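Local coordinates for protein alpha-galactosidase 1 (Saccharomyces cerevisiae, PDB 3LRK) that hydrolyses terminal, non-reducing alpha-D-galactose residues from alpha-D-galactosides such as galactose oligosaccharides, galactomannans and galactolipids, at residues Asp274-Met285 and Val457-Tyr465. The protein carries 1 engineered substitution. Residues are numbered along the deposited sequence; the frame is centred on the assembly and turned at random.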
ATOM      1  N   ASP A 274      23.989 -13.125  26.036  1.00 26.87           N
ATOM      2  CA  ASP A 274      24.120 -11.893  25.252  1.00 26.65           C
ATOM      3  C   ASP A 274      22.804 -11.476  24.598  1.00 25.92           C
ATOM      4  O   ASP A 274      22.456 -10.300  24.620  1.00 25.59           O
ATOM      5  CB  ASP A 274      25.215 -12.031  24.201  1.00 26.82           C
ATOM      6  CG  ASP A 274      26.595 -12.001  24.808  1.00 28.21           C
ATOM      7  OD1 ASP A 274      26.898 -11.035  25.544  1.00 28.61           O
ATOM      8  OD2 ASP A 274      27.366 -12.947  24.546  1.00 30.02           O
ATOM      9  N   GLU A 275      22.091 -12.449  24.025  1.00 25.12           N
ATOM     10  CA  GLU A 275      20.800 -12.211  23.385  1.00 24.96           C
ATOM     11  C   GLU A 275      19.767 -11.667  24.373  1.00 24.83           C
ATOM     12  O   GLU A 275      19.022 -10.749  24.039  1.00 25.02           O
ATOM     13  CB  GLU A 275      20.276 -13.484  22.697  1.00 24.98           C
ATOM     14  CG  GLU A 275      21.000 -13.818  21.391  1.00 24.38           C
ATOM     15  CD  GLU A 275      20.562 -15.136  20.752  1.00 24.57           C
ATOM     16  OE1 GLU A 275      20.059 -16.039  21.455  1.00 24.98           O
ATOM     17  OE2 GLU A 275      20.744 -15.280  19.528  1.00 25.12           O
ATOM     18  N   GLU A 276      19.735 -12.232  25.582  1.00 24.33           N
ATOM     19  CA  GLU A 276      18.827 -11.773  26.624  1.00 24.14           C
ATOM     20  C   GLU A 276      19.177 -10.367  27.126  1.00 24.03           C
ATOM     21  O   GLU A 276      18.280  -9.576  27.403  1.00 23.77           O
ATOM     22  CB  GLU A 276      18.754 -12.779  27.781  1.00 24.03           C
ATOM     23  CG  GLU A 276      17.995 -14.062  27.419  1.00 24.64           C
ATOM     24  CD  GLU A 276      17.746 -14.991  28.603  1.00 25.36           C
ATOM     25  OE1 GLU A 276      18.110 -14.648  29.747  1.00 23.96           O
ATOM     26  OE2 GLU A 276      17.166 -16.071  28.375  1.00 24.74           O
ATOM     27  N   LYS A 277      20.472 -10.046  27.208  1.00 24.29           N
ATOM     28  CA  LYS A 277      20.916  -8.700  27.629  1.00 24.62           C
ATOM     29  C   LYS A 277      20.548  -7.635  26.594  1.00 24.48           C
ATOM     30  O   LYS A 277      20.087  -6.545  26.949  1.00 24.84           O
ATOM     31  CB  LYS A 277      22.433  -8.656  27.861  1.00 25.16           C
ATOM     32  CG  LYS A 277      22.929  -9.420  29.094  1.00 26.94           C
ATOM     33  CD  LYS A 277      24.262  -8.862  29.597  1.00 29.74           C
ATOM     34  CE  LYS A 277      25.405  -9.151  28.637  1.00 31.53           C
ATOM     35  NZ  LYS A 277      26.695  -8.625  29.153  1.00 32.53           N
ATOM     36  N   ALA A 278      20.782  -7.958  25.322  1.00 24.13           N
ATOM     37  CA  ALA A 278      20.422  -7.094  24.193  1.00 24.01           C
ATOM     38  C   ALA A 278      18.918  -6.824  24.183  1.00 23.78           C
ATOM     39  O   ALA A 278      18.488  -5.680  24.061  1.00 23.78           O
ATOM     40  CB  ALA A 278      20.857  -7.733  22.884  1.00 23.73           C
ATOM     41  N   HIS A 279      18.139  -7.894  24.347  1.00 23.67           N
ATOM     42  CA  HIS A 279      16.676  -7.856  24.330  1.00 23.24           C
ATOM     43  C   HIS A 279      16.114  -7.009  25.490  1.00 23.16           C
ATOM     44  O   HIS A 279      15.313  -6.094  25.264  1.00 23.30           O
ATOM     45  CB  HIS A 279      16.164  -9.307  24.319  1.00 22.89           C
ATOM     46  CG  HIS A 279      14.684  -9.468  24.496  1.00 22.65           C
ATOM     47  ND1 HIS A 279      13.752  -8.655  23.885  1.00 21.09           N
ATOM     48  CD2 HIS A 279      13.977 -10.409  25.173  1.00 22.33           C
ATOM     49  CE1 HIS A 279      12.538  -9.059  24.215  1.00 22.48           C
ATOM     50  NE2 HIS A 279      12.645 -10.127  24.988  1.00 22.40           N
ATOM     51  N   PHE A 280      16.565  -7.283  26.716  1.00 22.11           N
ATOM     52  CA  PHE A 280      16.121  -6.531  27.892  1.00 21.74           C
ATOM     53  C   PHE A 280      16.531  -5.054  27.816  1.00 21.12           C
ATOM     54  O   PHE A 280      15.715  -4.169  28.083  1.00 20.65           O
ATOM     55  CB  PHE A 280      16.635  -7.195  29.181  1.00 21.30           C
ATOM     56  CG  PHE A 280      16.083  -6.599  30.448  1.00 21.71           C
ATOM     57  CD1 PHE A 280      14.764  -6.859  30.856  1.00 20.44           C
ATOM     58  CD2 PHE A 280      16.895  -5.799  31.262  1.00 21.10           C
ATOM     59  CE1 PHE A 280      14.264  -6.317  32.041  1.00 19.28           C
ATOM     60  CE2 PHE A 280      16.410  -5.254  32.449  1.00 20.98           C
ATOM     61  CZ  PHE A 280      15.095  -5.501  32.848  1.00 19.72           C
ATOM     62  N   SER A 281      17.782  -4.804  27.420  1.00 21.07           N
ATOM     63  CA  SER A 281      18.322  -3.444  27.307  1.00 21.43           C
ATOM     64  C   SER A 281      17.605  -2.615  26.246  1.00 21.24           C
ATOM     65  O   SER A 281      17.339  -1.431  26.462  1.00 20.97           O
ATOM     66  CB  SER A 281      19.819  -3.467  26.988  1.00 21.20           C
ATOM     67  OG  SER A 281      20.554  -4.139  27.998  1.00 23.31           O
ATOM     68  N   MET A 282      17.303  -3.229  25.100  1.00 21.28           N
ATOM     69  CA  MET A 282      16.639  -2.490  24.016  1.00 21.16           C
ATOM     70  C   MET A 282      15.161  -2.183  24.318  1.00 21.16           C
ATOM     71  O   MET A 282      14.701  -1.068  24.064  1.00 21.13           O
ATOM     72  CB  MET A 282      16.844  -3.165  22.653  1.00 21.50           C
ATOM     73  CG  MET A 282      18.299  -3.067  22.115  1.00 21.89           C
ATOM     74  SD  MET A 282      19.049  -1.420  22.227  1.00 24.16           S
ATOM     75  CE  MET A 282      17.905  -0.516  21.175  1.00 24.45           C
ATOM     76  N   TRP A 283      14.444  -3.150  24.892  1.00 20.75           N
ATOM     77  CA  TRP A 283      13.074  -2.926  25.400  1.00 20.62           C
ATOM     78  C   TRP A 283      13.057  -1.814  26.461  1.00 20.79           C
ATOM     79  O   TRP A 283      12.180  -0.941  26.444  1.00 20.80           O
ATOM     80  CB  TRP A 283      12.471  -4.220  25.972  1.00 20.16           C
ATOM     81  CG  TRP A 283      11.657  -5.112  25.010  1.00 20.08           C
ATOM     82  CD1 TRP A 283      10.407  -5.628  25.245  1.00 20.46           C
ATOM     83  CD2 TRP A 283      12.041  -5.586  23.701  1.00 20.82           C
ATOM     84  NE1 TRP A 283       9.991  -6.397  24.171  1.00 20.36           N
ATOM     85  CE2 TRP A 283      10.975  -6.385  23.212  1.00 19.78           C
ATOM     86  CE3 TRP A 283      13.181  -5.415  22.894  1.00 20.51           C
ATOM     87  CZ2 TRP A 283      11.017  -7.009  21.954  1.00 19.68           C
ATOM     88  CZ3 TRP A 283      13.218  -6.035  21.635  1.00 21.03           C
ATOM     89  CH2 TRP A 283      12.136  -6.816  21.179  1.00 19.46           C
ATOM     90  N   ALA A 284      14.024  -1.823  27.380  1.00 21.00           N
ATOM     91  CA  ALA A 284      14.121  -0.723  28.348  1.00 21.16           C
ATOM     92  C   ALA A 284      14.314   0.629  27.642  1.00 20.89           C
ATOM     93  O   ALA A 284      13.610   1.613  27.931  1.00 20.88           O
ATOM     94  CB  ALA A 284      15.244  -0.976  29.355  1.00 21.13           C
ATOM     95  N   MET A 285      15.266   0.652  26.718  1.00 20.83           N
ATOM     96  CA  MET A 285      15.727   1.879  26.075  1.00 21.40           C
ATOM     97  C   MET A 285      14.680   2.568  25.194  1.00 21.27           C
ATOM     98  O   MET A 285      14.684   3.799  25.059  1.00 21.43           O
ATOM     99  CB  MET A 285      16.960   1.566  25.237  1.00 21.58           C
ATOM    100  CG  MET A 285      17.861   2.757  24.998  1.00 22.23           C
ATOM    101  SD  MET A 285      18.975   2.403  23.640  1.00 23.43           S
ATOM    102  CE  MET A 285      17.760   2.028  22.388  1.00 30.51           C
ATOM    103  N   VAL A 457      32.062  -5.894  21.091  1.00 32.83           N
ATOM    104  CA  VAL A 457      30.686  -6.313  21.397  1.00 31.35           C
ATOM    105  C   VAL A 457      30.467  -7.751  20.923  1.00 30.59           C
ATOM    106  O   VAL A 457      30.691  -8.056  19.749  1.00 29.96           O
ATOM    107  CB  VAL A 457      29.625  -5.356  20.769  1.00 31.10           C
ATOM    108  CG1 VAL A 457      28.228  -5.705  21.259  1.00 30.75           C
ATOM    109  CG2 VAL A 457      29.930  -3.898  21.109  1.00 30.19           C
ATOM    110  N   PRO A 458      30.041  -8.640  21.841  1.00 29.90           N
ATOM    111  CA  PRO A 458      29.809 -10.041  21.495  1.00 29.56           C
ATOM    112  C   PRO A 458      28.731 -10.212  20.421  1.00 29.08           C
ATOM    113  O   PRO A 458      27.869  -9.338  20.250  1.00 28.85           O
ATOM    114  CB  PRO A 458      29.344 -10.670  22.815  1.00 29.55           C
ATOM    115  CG  PRO A 458      29.744  -9.722  23.881  1.00 30.11           C
ATOM    116  CD  PRO A 458      29.763  -8.364  23.261  1.00 29.83           C
ATOM    117  N   ALA A 459      28.793 -11.334  19.705  1.00 28.41           N
ATOM    118  CA  ALA A 459      27.759 -11.705  18.737  1.00 27.62           C
ATOM    119  C   ALA A 459      26.370 -11.670  19.375  1.00 27.20           C
ATOM    120  O   ALA A 459      26.177 -12.198  20.480  1.00 26.95           O
ATOM    121  CB  ALA A 459      28.040 -13.083  18.182  1.00 27.62           C
ATOM    122  N   HIS A 460      25.413 -11.048  18.680  1.00 26.73           N
ATOM    123  CA  HIS A 460      24.036 -10.891  19.187  1.00 26.25           C
ATOM    124  C   HIS A 460      23.997 -10.226  20.566  1.00 26.16           C
ATOM    125  O   HIS A 460      23.121 -10.511  21.382  1.00 26.54           O
ATOM    126  CB  HIS A 460      23.304 -12.247  19.230  1.00 25.98           C
ATOM    127  CG  HIS A 460      22.953 -12.799  17.884  1.00 26.01           C
ATOM    128  ND1 HIS A 460      22.060 -13.836  17.719  1.00 24.56           N
ATOM    129  CD2 HIS A 460      23.361 -12.454  16.638  1.00 26.09           C
ATOM    130  CE1 HIS A 460      21.940 -14.113  16.434  1.00 24.88           C
ATOM    131  NE2 HIS A 460      22.714 -13.286  15.755  1.00 25.65           N
ATOM    132  N   GLY A 461      24.949  -9.335  20.818  1.00 26.29           N
ATOM    133  CA  GLY A 461      25.075  -8.685  22.115  1.00 25.85           C
ATOM    134  C   GLY A 461      25.087  -7.174  22.044  1.00 26.12           C
ATOM    135  O   GLY A 461      24.848  -6.578  20.980  1.00 25.94           O
ATOM    136  N   ILE A 462      25.410  -6.551  23.174  1.00 25.66           N
ATOM    137  CA  ILE A 462      25.233  -5.116  23.332  1.00 25.76           C
ATOM    138  C   ILE A 462      26.287  -4.480  24.246  1.00 26.07           C
ATOM    139  O   ILE A 462      26.715  -5.079  25.234  1.00 26.05           O
ATOM    140  CB  ILE A 462      23.762  -4.788  23.827  1.00 25.25           C
ATOM    141  CG1 ILE A 462      23.407  -3.313  23.617  1.00 25.07           C
ATOM    142  CG2 ILE A 462      23.505  -5.270  25.274  1.00 25.33           C
ATOM    143  CD1 ILE A 462      21.945  -2.957  23.953  1.00 23.35           C
ATOM    144  N   ALA A 463      26.718  -3.278  23.876  1.00 26.66           N
ATOM    145  CA  ALA A 463      27.352  -2.366  24.820  1.00 27.27           C
ATOM    146  C   ALA A 463      26.317  -1.308  25.185  1.00 27.44           C
ATOM    147  O   ALA A 463      25.861  -0.534  24.334  1.00 27.05           O
ATOM    148  CB  ALA A 463      28.605  -1.728  24.217  1.00 27.32           C
ATOM    149  N   PHE A 464      25.943  -1.275  26.455  1.00 27.68           N
ATOM    150  CA  PHE A 464      24.851  -0.414  26.909  1.00 27.82           C
ATOM    151  C   PHE A 464      25.379   0.586  27.945  1.00 28.44           C
ATOM    152  O   PHE A 464      25.733   0.198  29.060  1.00 28.10           O
ATOM    153  CB  PHE A 464      23.733  -1.295  27.484  1.00 27.66           C
ATOM    154  CG  PHE A 464      22.377  -0.640  27.519  1.00 26.94           C
ATOM    155  CD1 PHE A 464      21.865   0.026  26.403  1.00 25.69           C
ATOM    156  CD2 PHE A 464      21.592  -0.723  28.665  1.00 25.82           C
ATOM    157  CE1 PHE A 464      20.607   0.616  26.445  1.00 25.79           C
ATOM    158  CE2 PHE A 464      20.325  -0.135  28.712  1.00 25.47           C
ATOM    159  CZ  PHE A 464      19.838   0.528  27.597  1.00 25.32           C
ATOM    160  N   TYR A 465      25.433   1.863  27.565  1.00 28.92           N
ATOM    161  CA  TYR A 465      26.068   2.900  28.393  1.00 30.14           C
ATOM    162  C   TYR A 465      25.166   4.036  28.841  1.00 30.28           C
ATOM    163  O   TYR A 465      24.236   4.434  28.130  1.00 30.28           O
ATOM    164  CB  TYR A 465      27.235   3.559  27.652  1.00 30.84           C
ATOM    165  CG  TYR A 465      28.298   2.634  27.128  1.00 31.92           C
ATOM    166  CD1 TYR A 465      28.623   2.638  25.775  1.00 34.80           C
ATOM    167  CD2 TYR A 465      28.987   1.765  27.974  1.00 33.46           C
ATOM    168  CE1 TYR A 465      29.610   1.807  25.268  1.00 35.43           C
ATOM    169  CE2 TYR A 465      29.975   0.916  27.472  1.00 34.76           C
ATOM    170  CZ  TYR A 465      30.280   0.952  26.119  1.00 35.01           C
ATOM    171  OH  TYR A 465      31.248   0.131  25.600  1.00 35.40           O
TER
HETATM  172  O   HOH W   1      27.490 -13.910  22.029  1.00 32.67           O
HETATM  173  O   HOH W   2      26.312  -8.265  25.432  1.00 33.43           O
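Ile462 and Phe464 pack against Ala278, Ser281, Met282 and Met285, joining helix 273-285 of the TIM barrel to the antiparallel sheet of the C-terminal beta-sandwich domain. The axes of helix 274-285 and strand 461-465 come within 6.6 Å, and their N-to-C directions are 49° apart.

Apolar packing fills the middle. Ile462 CG2 rests on the helix backbone, 3.7 Å from Ala278 CA. Its CG1 branch is anti to the backbone N (chi1 -163°), which brings CD1 against both Ser281 CB and Met282 SD. The Phe464 ring meets the helix with both face and edge. Ser281 CB sits over one face of the Phe464 ring in a CH-pi contact, 3.7 Å from its centroid. Met285 makes a Met-aromatic contact at the ring edge, with SD 3.7 Å from Phe464 CE1. A leucine in place of Phe464 has no ring, and would probably leave Ser281 CB and Met285 SD without their aromatic partner and open a gap between helix and strand.

Contacts at the type II turn from Pro458 to Gly461 are mostly polar. His460 ND1 donates to the anti lone pair of Glu275 OE2, at 2.7 Å and 171°. Ring and carboxylate are nearly coplanar, and Phe214 stacks on the His460 ring. The other oxygen, Glu275 OE1, accepts from Thr272 N, so both ends of the carboxylate are held. The side chains of Asp274 and Pro458 cross at about a right angle, in van der Waals contact, with Asp274 OD2 3.5 Å from Pro458 CB. Two waters extend the reach of the Asp274 carboxylate: one donates to Asp274 OD2 and Ala459 O, while the other donates to Asp274 OD1 and accepts from Ile462 N at 3.0 Å.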